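Local coordinates for conserved hypothetical protein TM1506 (Thermotoga maritima, PDB 1VK9) that is of unknown function but has a cytidine deaminase-like fold, binds zinc and is ADP-ribosylated, at residues A89-K94 with Y109-P114; S20-F25 with L65-M70; M82-I87 with Y103-S108. One frame throughout, in Å; residues are numbered along the deposited sequence.

All three contacts meet on one mixed sheet, with centres about 14 Å apart for each pair. Interactions 1 and 3 share strand 86-93: interaction 3 pairs its start with strand 107-109, interaction 1 pairs its later part with 111-113, and Ala89 N lies 2.9 Å from Ser108 O where they meet. Interaction 2 packs a helix on the neighbouring strand 65-68, joined to interaction 3 by Val66 N and His86 O at 3.0 Å and to interaction 1 by Lys90 N and Asp68 O at 2.9 Å. A zinc ion held by His88 and Asp110 lies about 4 Å (nearest atoms) from the side chain of Leu22. Asp68 and Glu111 are each covalently linked to an unidentified ligand.

Interaction 1 of 3, residues A89-K94 with Y109-P114; sequences AKVISK and YDEKIP. With ZN (zinc ion), chain E.
Ile92 sets its CG2 branch over one face of the Tyr109 ring, 4.0 Å from the ring centroid in a CH-pi contact. The methyl sits toward the root of the ring, with Ile92 CG2 3.5 Å from Tyr109 CG, and the two side chains cross at about a right angle. Tyr109 CG lies between its own backbone N and carbonyl carbon (chi1 59°), which brings it under the methyl. On the opposite face of the strand pair, Val91 CG1 packs against Ile113 CG1 at 3.7 Å and also touches Ile113 CD1. Between these two apolar layers the parallel backbones are laced together: Ile92 N donates to Glu111 O at 3.0 Å, and Ile92 O accepts from Ile113 N at 2.9 Å. Lys94 extends this ladder, its N bonded to Ile113 O at 2.8 Å, while its CB rests against Pro114 O and the rest of the chain leads away. Both backbones turn a corner near Lys90 and Asp110, where Asp110 OD2 binds zinc together with His88 NE2 and a water. Val91 and Ile113 also touch Met70 of strand 70-71, whereas Ile92 and Tyr109 are covered by Met100 and Leu97 of helix 94-102.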
loop_
_atom_site.group_PDB
_atom_site.type_symbol
_atom_site.label_atom_id
_atom_site.label_comp_id
_atom_site.label_asym_id
_atom_site.label_seq_id
_atom_site.Cartn_x
_atom_site.Cartn_y
_atom_site.Cartn_z
ATOM N N ALA A 89 7.129 0.490 2.560
ATOM C CA ALA A 89 7.274 -0.461 1.472
ATOM C C ALA A 89 8.685 -1.034 1.504
ATOM O O ALA A 89 9.665 -0.278 1.512
ATOM C CB ALA A 89 7.023 0.241 0.138
ATOM N N LYS A 90 8.814 -2.357 1.523
ATOM C CA LYS A 90 10.147 -2.948 1.472
ATOM C C LYS A 90 10.775 -2.635 0.106
ATOM O O LYS A 90 11.942 -2.265 0.023
ATOM C CB LYS A 90 10.119 -4.442 1.790
ATOM C CG LYS A 90 11.473 -5.119 1.669
ATOM C CD LYS A 90 11.429 -6.543 2.190
ATOM C CE LYS A 90 12.706 -7.273 1.833
ATOM N NZ LYS A 90 13.103 -8.148 2.954
ATOM N N VAL A 91 9.979 -2.762 -0.952
ATOM C CA VAL A 91 10.343 -2.291 -2.280
ATOM C C VAL A 91 9.170 -1.478 -2.823
ATOM O O VAL A 91 8.023 -1.932 -2.749
ATOM C CB VAL A 91 10.572 -3.456 -3.286
ATOM C CG1 VAL A 91 11.017 -2.914 -4.629
ATOM C CG2 VAL A 91 11.570 -4.410 -2.797
ATOM N N ILE A 92 9.464 -0.304 -3.379
ATOM C CA ILE A 92 8.472 0.533 -4.047
ATOM C C ILE A 92 8.884 0.817 -5.489
ATOM O O ILE A 92 10.064 1.026 -5.775
ATOM C CB ILE A 92 8.306 1.851 -3.272
ATOM C CG1 ILE A 92 7.081 2.616 -3.739
ATOM C CG2 ILE A 92 9.548 2.745 -3.394
ATOM C CD1 ILE A 92 6.610 3.655 -2.725
ATOM N N SER A 93 7.924 0.834 -6.406
ATOM C CA SER A 93 8.238 1.183 -7.785
ATOM C C SER A 93 8.134 2.683 -7.954
ATOM O O SER A 93 7.414 3.347 -7.210
ATOM C CB SER A 93 7.307 0.478 -8.756
ATOM O OG SER A 93 6.066 1.145 -8.825
ATOM N N LYS A 94 8.855 3.209 -8.939
ATOM C CA LYS A 94 8.878 4.633 -9.233
ATOM C C LYS A 94 7.484 5.235 -9.471
ATOM O O LYS A 94 7.226 6.317 -8.971
ATOM C CB LYS A 94 9.806 4.917 -10.417
ATOM C CG LYS A 94 10.270 6.356 -10.537
ATOM C CD LYS A 94 11.359 6.464 -11.592
ATOM C CE LYS A 94 10.912 7.303 -12.785
ATOM N NZ LYS A 94 11.655 6.902 -14.000
ATOM N N TYR A 109 10.593 3.629 2.374
ATOM C CA TYR A 109 10.918 2.448 1.578
ATOM C C TYR A 109 12.345 1.950 1.786
ATOM O O TYR A 109 13.202 2.697 2.229
ATOM C CB TYR A 109 10.635 2.682 0.086
ATOM C CG TYR A 109 11.382 3.846 -0.561
ATOM C CD1 TYR A 109 10.821 5.138 -0.543
ATOM C CD2 TYR A 109 12.625 3.663 -1.204
ATOM C CE1 TYR A 109 11.465 6.221 -1.105
ATOM C CE2 TYR A 109 13.284 4.750 -1.790
ATOM C CZ TYR A 109 12.680 6.028 -1.732
ATOM O OH TYR A 109 13.250 7.139 -2.299
ATOM N N ASP A 110 12.601 0.680 1.496
ATOM C CA ASP A 110 13.954 0.154 1.640
ATOM C C ASP A 110 14.691 0.209 0.301
ATOM O O ASP A 110 15.852 0.574 0.262
ATOM C CB ASP A 110 13.947 -1.246 2.261
ATOM C CG ASP A 110 13.278 -1.261 3.637
ATOM O OD1 ASP A 110 13.518 -0.302 4.414
ATOM O OD2 ASP A 110 12.469 -2.160 4.032
ATOM N N GLU A 111 14.003 -0.120 -0.791
ATOM C CA GLU A 111 14.578 -0.144 -2.134
ATOM C C GLU A 111 13.564 0.503 -3.064
ATOM O O GLU A 111 12.361 0.369 -2.848
ATOM C CB GLU A 111 14.884 -1.589 -2.592
ATOM C CG GLU A 111 15.596 -1.621 -3.945
ATOM C CD GLU A 111 15.864 -3.011 -4.556
ATOM O OE1 GLU A 111 15.666 -4.018 -3.854
ATOM O OE2 GLU A 111 16.307 -3.088 -5.754
ATOM N N LYS A 112 14.047 1.208 -4.088
ATOM C CA LYS A 112 13.187 1.820 -5.118
ATOM C C LYS A 112 13.522 1.104 -6.414
ATOM O O LYS A 112 14.662 0.746 -6.616
ATOM C CB LYS A 112 13.506 3.307 -5.179
ATOM C CG LYS A 112 12.899 4.170 -6.250
ATOM C CD LYS A 112 13.767 5.451 -6.294
ATOM C CE LYS A 112 13.475 6.347 -7.494
ATOM N NZ LYS A 112 13.652 7.795 -7.130
ATOM N N ILE A 113 12.539 0.819 -7.263
ATOM C CA ILE A 113 12.808 0.194 -8.572
ATOM C C ILE A 113 11.984 0.878 -9.680
ATOM O O ILE A 113 10.955 1.449 -9.379
ATOM C CB ILE A 113 12.551 -1.326 -8.515
ATOM C CG1 ILE A 113 11.091 -1.637 -8.148
ATOM C CG2 ILE A 113 13.516 -1.985 -7.556
ATOM C CD1 ILE A 113 10.690 -3.079 -8.446
ATOM N N PRO A 114 12.414 0.853 -10.943
ATOM C CA PRO A 114 11.648 1.502 -12.038
ATOM C C PRO A 114 10.168 1.104 -12.167
ATOM O O PRO A 114 9.331 1.991 -12.393
ATOM C CB PRO A 114 12.412 1.083 -13.294
ATOM C CG PRO A 114 13.781 0.953 -12.794
ATOM C CD PRO A 114 13.656 0.250 -11.444
HETATM ZN ZN ZN E . 11.720 -2.133 5.723
HETATM O O HOH W 1 10.664 -4.040 5.339
#

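Interaction 2 of 3, residues S20-F25 with L65-M70; sequences SALKIF and LVIDKM
The Phe25 ring lies flat against the CG2 methyl of Ile67, which stands 3.5 Å above the ring plane almost exactly over its centre. The line from Ile67 CG2 to the ring centroid deviates by only 8° from the normal, so this CH-pi contact spreads evenly over the six ring carbons. Phe25 CG is anti to the backbone N (chi1 -161°), carrying the root of the ring from the helix toward the strand. The far end of the ring reaches past Ile67 to the backbone, Phe25 CZ approaching Lys69 N at 4.0 Å. Ile67 uses its other branch for the preceding turn of the helix: its CD1 meets Ala21 CB at 3.7 Å and Leu22 CD2 at 3.8 Å, the leucine crossing it at about a right angle. Ala21 CB also touches Leu65 CD1 at 3.8 Å, so two alternate strand residues grip one small helix residue. The contact is apolar, with the axes of helix 20-25 and strand 65-68 9.6 Å apart and crossing at -35°. Helix 15-27 thus covers one face of the sheet, where Phe25 also meets Leu33 of adjacent strand 32-35; on the other face Val66 packs against Leu79 of helix 73-82.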
loop_
_atom_site.group_PDB
_atom_site.type_symbol
_atom_site.label_atom_id
_atom_site.label_comp_id
_atom_site.label_asym_id
_atom_site.label_seq_id
_atom_site.Cartn_x
_atom_site.Cartn_y
_atom_site.Cartn_z
ATOM N N SER A 20 7.737 -1.730 16.044
ATOM C CA SER A 20 6.996 -2.900 16.507
ATOM C C SER A 20 6.370 -3.703 15.379
ATOM O O SER A 20 6.361 -4.927 15.413
ATOM C CB SER A 20 5.891 -2.472 17.471
ATOM O OG SER A 20 6.413 -2.256 18.762
ATOM N N ALA A 21 5.815 -3.012 14.395
ATOM C CA ALA A 21 5.140 -3.679 13.291
ATOM C C ALA A 21 6.145 -4.427 12.437
ATOM O O ALA A 21 5.833 -5.490 11.910
ATOM C CB ALA A 21 4.358 -2.683 12.456
ATOM N N LEU A 22 7.350 -3.869 12.316
ATOM C CA LEU A 22 8.405 -4.448 11.492
ATOM C C LEU A 22 8.865 -5.759 12.119
ATOM O O LEU A 22 9.036 -6.756 11.419
ATOM C CB LEU A 22 9.587 -3.473 11.324
ATOM C CG LEU A 22 9.468 -2.215 10.436
ATOM C CD1 LEU A 22 10.621 -1.235 10.675
ATOM C CD2 LEU A 22 9.377 -2.542 8.965
ATOM N N LYS A 23 9.048 -5.753 13.441
ATOM C CA LYS A 23 9.365 -6.963 14.212
ATOM C C LYS A 23 8.358 -8.095 13.958
ATOM O O LYS A 23 8.758 -9.251 13.873
ATOM C CB LYS A 23 9.468 -6.656 15.717
ATOM C CG LYS A 23 10.817 -6.076 16.158
ATOM C CD LYS A 23 11.482 -6.961 17.245
ATOM C CE LYS A 23 12.010 -6.164 18.455
ATOM N NZ LYS A 23 11.122 -5.018 18.851
ATOM N N ILE A 24 7.071 -7.755 13.821
ATOM C CA ILE A 24 6.008 -8.726 13.518
ATOM C C ILE A 24 6.055 -9.184 12.047
ATOM O O ILE A 24 6.061 -10.387 11.763
ATOM C CB ILE A 24 4.601 -8.173 13.930
ATOM C CG1 ILE A 24 4.448 -8.180 15.460
ATOM C CG2 ILE A 24 3.473 -8.981 13.292
ATOM C CD1 ILE A 24 3.188 -7.459 15.987
ATOM N N PHE A 25 6.091 -8.223 11.124
ATOM C CA PHE A 25 6.252 -8.485 9.696
ATOM C C PHE A 25 7.436 -9.416 9.396
ATOM O O PHE A 25 7.320 -10.351 8.590
ATOM C CB PHE A 25 6.452 -7.160 8.958
ATOM C CG PHE A 25 6.186 -7.230 7.472
ATOM C CD1 PHE A 25 4.889 -7.111 6.974
ATOM C CD2 PHE A 25 7.231 -7.378 6.570
ATOM C CE1 PHE A 25 4.645 -7.151 5.593
ATOM C CE2 PHE A 25 7.002 -7.422 5.196
ATOM C CZ PHE A 25 5.712 -7.305 4.705
ATOM N N LEU A 65 -0.788 1.962 10.528
ATOM C CA LEU A 65 0.228 1.946 9.488
ATOM C C LEU A 65 0.136 0.653 8.696
ATOM O O LEU A 65 -0.321 -0.373 9.225
ATOM C CB LEU A 65 1.631 2.149 10.067
ATOM C CG LEU A 65 2.144 1.123 11.048
ATOM C CD1 LEU A 65 2.982 0.107 10.324
ATOM C CD2 LEU A 65 2.972 1.833 12.056
ATOM N N VAL A 66 0.556 0.716 7.432
ATOM C CA VAL A 66 0.596 -0.458 6.567
ATOM C C VAL A 66 2.024 -0.771 6.161
ATOM O O VAL A 66 2.753 0.120 5.754
ATOM C CB VAL A 66 -0.236 -0.237 5.288
ATOM C CG1 VAL A 66 -0.016 -1.377 4.282
ATOM C CG2 VAL A 66 -1.711 -0.047 5.636
ATOM N N ILE A 67 2.417 -2.037 6.279
ATOM C CA ILE A 67 3.672 -2.521 5.699
ATOM C C ILE A 67 3.390 -3.434 4.511
ATOM O O ILE A 67 2.540 -4.311 4.573
ATOM C CB ILE A 67 4.552 -3.249 6.751
ATOM C CG1 ILE A 67 4.839 -2.326 7.939
ATOM C CG2 ILE A 67 5.868 -3.748 6.097
ATOM C CD1 ILE A 67 5.622 -2.991 9.038
ATOM N N ASP A 68 4.115 -3.230 3.431
ATOM C CA ASP A 68 3.899 -3.996 2.222
ATOM C C ASP A 68 5.246 -4.364 1.583
ATOM O O ASP A 68 6.175 -3.562 1.566
ATOM C CB ASP A 68 3.025 -3.185 1.262
ATOM C CG ASP A 68 2.397 -4.036 0.184
ATOM O OD1 ASP A 68 2.734 -5.236 0.094
ATOM O OD2 ASP A 68 1.563 -3.595 -0.623
ATOM N N LYS A 69 5.340 -5.591 1.078
ATOM C CA LYS A 69 6.570 -6.151 0.503
ATOM C C LYS A 69 6.918 -5.430 -0.825
ATOM O O LYS A 69 8.079 -5.112 -1.106
ATOM C CB LYS A 69 6.335 -7.641 0.235
ATOM C CG LYS A 69 7.401 -8.614 0.668
ATOM C CD LYS A 69 6.945 -10.021 0.243
ATOM C CE LYS A 69 7.731 -11.124 0.904
ATOM N NZ LYS A 69 8.828 -11.512 -0.014
HETATM N N MSE A 70 5.895 -5.165 -1.632
HETATM C CA MSE A 70 6.096 -4.701 -2.981
HETATM C C MSE A 70 4.989 -3.714 -3.326
HETATM O O MSE A 70 3.837 -4.110 -3.512
HETATM C CB MSE A 70 6.063 -5.911 -3.925
HETATM C CG MSE A 70 6.256 -5.588 -5.414
HETATM SE SE MSE A 70 8.029 -4.786 -5.830
HETATM C CE MSE A 70 9.330 -6.374 -5.507
#

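Interaction 3 of 3, residues M82-I87 with Y103-S108; sequences MKPDHI and YGQSFS
The imidazole of His86 is held at two edges and covered on one face. Ser106 OG approaches ND1 at 2.8 Å and Ser108 OG, in the ring plane, approaches NE2 at 2.7 Å, each in a hydrogen bond. Phe107, the residue between the two serines, lays its CA over a ring face in a CH-pi contact, 3.5 Å above the plane and offset toward the rim. His86 CG is anti to the backbone N (chi1 -177°), which turns the root of the ring toward the 106-108 backbone. The Phe107 ring itself has Gln105 O in plane at its edge.

A second flat group, the amide of Gln105, bridges the segments further back. Its NE2 donates to Pro84 O at 2.9 Å in a nearly straight bond (170°); that oxygen lies in the amide plane, although NE2 stands well above the plane of the Pro84 carbonyl. The same nitrogen also donates to Ser106 O, which accepts Ile87 N at 3.0 Å as well, so two donors grip one carbonyl. Ile87 CD1 packs against Gln105 CG at 3.8 Å. A leucine in place of Gln105 would probably leave Pro84 O without this donor and Ser106 O with one bond fewer, weakening the tie ahead of the strands.

From Ile87 and Phe107 onward the pairing is parallel, as expected for the beta-alpha-beta unit in which helix 94-102 connects strands 86-93 and 107-109, and Ser108 N returns a bond to Ile87 O. Both His86 nitrogens are engaged by hydroxyls, which should fix the rotation of the ring. Ser108 OG is also hydrogen-bonded to ND1 of zinc-binding His88, so a chain of hydrogen bonds links His86 to the metal's first shell; the serine, a second-shell residue, probably steadies that imidazole.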
loop_
_atom_site.group_PDB
_atom_site.type_symbol
_atom_site.label_atom_id
_atom_site.label_comp_id
_atom_site.label_asym_id
_atom_site.label_seq_id
_atom_site.Cartn_x
_atom_site.Cartn_y
_atom_site.Cartn_z
HETATM N N MSE A 82 -7.348 4.306 1.289
HETATM C CA MSE A 82 -7.680 3.871 2.639
HETATM C C MSE A 82 -7.160 4.822 3.701
HETATM O O MSE A 82 -7.527 4.710 4.867
HETATM C CB MSE A 82 -7.180 2.465 2.880
HETATM C CG MSE A 82 -8.041 1.432 2.217
HETATM SE SE MSE A 82 -7.420 -0.361 2.621
HETATM C CE MSE A 82 -5.966 -0.422 1.331
ATOM N N LYS A 83 -6.306 5.754 3.289
ATOM C CA LYS A 83 -5.806 6.786 4.180
ATOM C C LYS A 83 -5.094 6.249 5.445
ATOM O O LYS A 83 -5.459 6.572 6.581
ATOM C CB LYS A 83 -6.941 7.749 4.512
ATOM C CG LYS A 83 -7.458 8.457 3.263
ATOM C CD LYS A 83 -8.271 9.721 3.561
ATOM C CE LYS A 83 -7.430 10.743 4.304
ATOM N NZ LYS A 83 -7.754 12.135 3.928
ATOM N N PRO A 84 -4.068 5.420 5.268
ATOM C CA PRO A 84 -3.257 5.023 6.425
ATOM C C PRO A 84 -2.345 6.201 6.834
ATOM O O PRO A 84 -2.091 7.071 6.000
ATOM C CB PRO A 84 -2.451 3.847 5.884
ATOM C CG PRO A 84 -2.348 4.102 4.426
ATOM C CD PRO A 84 -3.596 4.794 4.016
ATOM N N ASP A 85 -1.883 6.236 8.079
ATOM C CA ASP A 85 -1.012 7.298 8.555
ATOM C C ASP A 85 0.336 7.192 7.807
ATOM O O ASP A 85 0.901 8.212 7.365
ATOM C CB ASP A 85 -0.775 7.198 10.080
ATOM C CG ASP A 85 -2.061 7.358 10.939
ATOM O OD1 ASP A 85 -3.203 7.454 10.419
ATOM O OD2 ASP A 85 -2.006 7.386 12.188
ATOM N N HIS A 86 0.841 5.971 7.632
ATOM C CA HIS A 86 2.114 5.775 6.977
ATOM C C HIS A 86 2.115 4.438 6.243
ATOM O O HIS A 86 1.511 3.472 6.730
ATOM C CB HIS A 86 3.210 5.819 8.026
ATOM C CG HIS A 86 4.602 5.691 7.486
ATOM N ND1 HIS A 86 5.378 6.782 7.163
ATOM C CD2 HIS A 86 5.386 4.603 7.288
ATOM C CE1 HIS A 86 6.566 6.373 6.752
ATOM N NE2 HIS A 86 6.596 5.055 6.817
ATOM N N ILE A 87 2.767 4.381 5.076
ATOM C CA ILE A 87 3.000 3.119 4.386
ATOM C C ILE A 87 4.506 2.909 4.331
ATOM O O ILE A 87 5.243 3.794 3.884
ATOM C CB ILE A 87 2.437 3.166 2.961
ATOM C CG1 ILE A 87 0.949 3.505 2.978
ATOM C CG2 ILE A 87 2.682 1.853 2.231
ATOM C CD1 ILE A 87 0.439 4.075 1.678
ATOM N N TYR A 103 0.106 12.887 -3.690
ATOM C CA TYR A 103 -1.021 12.842 -2.799
ATOM C C TYR A 103 -0.645 13.196 -1.381
ATOM O O TYR A 103 -1.481 13.121 -0.496
ATOM C CB TYR A 103 -1.741 11.488 -2.905
ATOM C CG TYR A 103 -2.657 11.485 -4.099
ATOM C CD1 TYR A 103 -2.152 11.260 -5.382
ATOM C CD2 TYR A 103 -4.016 11.785 -3.964
ATOM C CE1 TYR A 103 -2.987 11.301 -6.496
ATOM C CE2 TYR A 103 -4.863 11.826 -5.074
ATOM C CZ TYR A 103 -4.340 11.589 -6.327
ATOM O OH TYR A 103 -5.148 11.633 -7.419
ATOM N N GLY A 104 0.607 13.587 -1.157
ATOM C CA GLY A 104 1.082 13.919 0.169
ATOM C C GLY A 104 0.874 12.822 1.198
ATOM O O GLY A 104 0.600 13.115 2.349
ATOM N N GLN A 105 0.944 11.557 0.789
ATOM C CA GLN A 105 0.857 10.429 1.715
ATOM C C GLN A 105 2.228 10.226 2.361
ATOM O O GLN A 105 3.255 10.388 1.705
ATOM C CB GLN A 105 0.455 9.180 0.966
ATOM C CG GLN A 105 0.646 7.908 1.719
ATOM C CD GLN A 105 -0.427 7.672 2.773
ATOM O OE1 GLN A 105 -1.610 7.827 2.503
ATOM N NE2 GLN A 105 -0.012 7.289 3.972
ATOM N N SER A 106 2.253 9.886 3.645
ATOM C CA SER A 106 3.514 9.644 4.341
ATOM C C SER A 106 3.945 8.212 4.105
ATOM O O SER A 106 3.167 7.278 4.300
ATOM C CB SER A 106 3.356 9.899 5.823
ATOM O OG SER A 106 4.414 9.304 6.520
ATOM N N PHE A 107 5.176 8.031 3.650
ATOM C CA PHE A 107 5.613 6.681 3.315
ATOM C C PHE A 107 7.139 6.574 3.402
ATOM O O PHE A 107 7.819 7.577 3.391
ATOM C CB PHE A 107 5.086 6.269 1.927
ATOM C CG PHE A 107 5.789 6.959 0.790
ATOM C CD1 PHE A 107 5.365 8.218 0.357
ATOM C CD2 PHE A 107 6.894 6.360 0.170
ATOM C CE1 PHE A 107 6.029 8.882 -0.682
ATOM C CE2 PHE A 107 7.563 7.012 -0.861
ATOM C CZ PHE A 107 7.128 8.283 -1.299
ATOM N N SER A 108 7.655 5.358 3.514
ATOM C CA SER A 108 9.089 5.137 3.555
ATOM C C SER A 108 9.346 3.850 2.805
ATOM O O SER A 108 8.408 3.073 2.612
ATOM C CB SER A 108 9.595 5.053 5.003
ATOM O OG SER A 108 8.892 4.059 5.722
#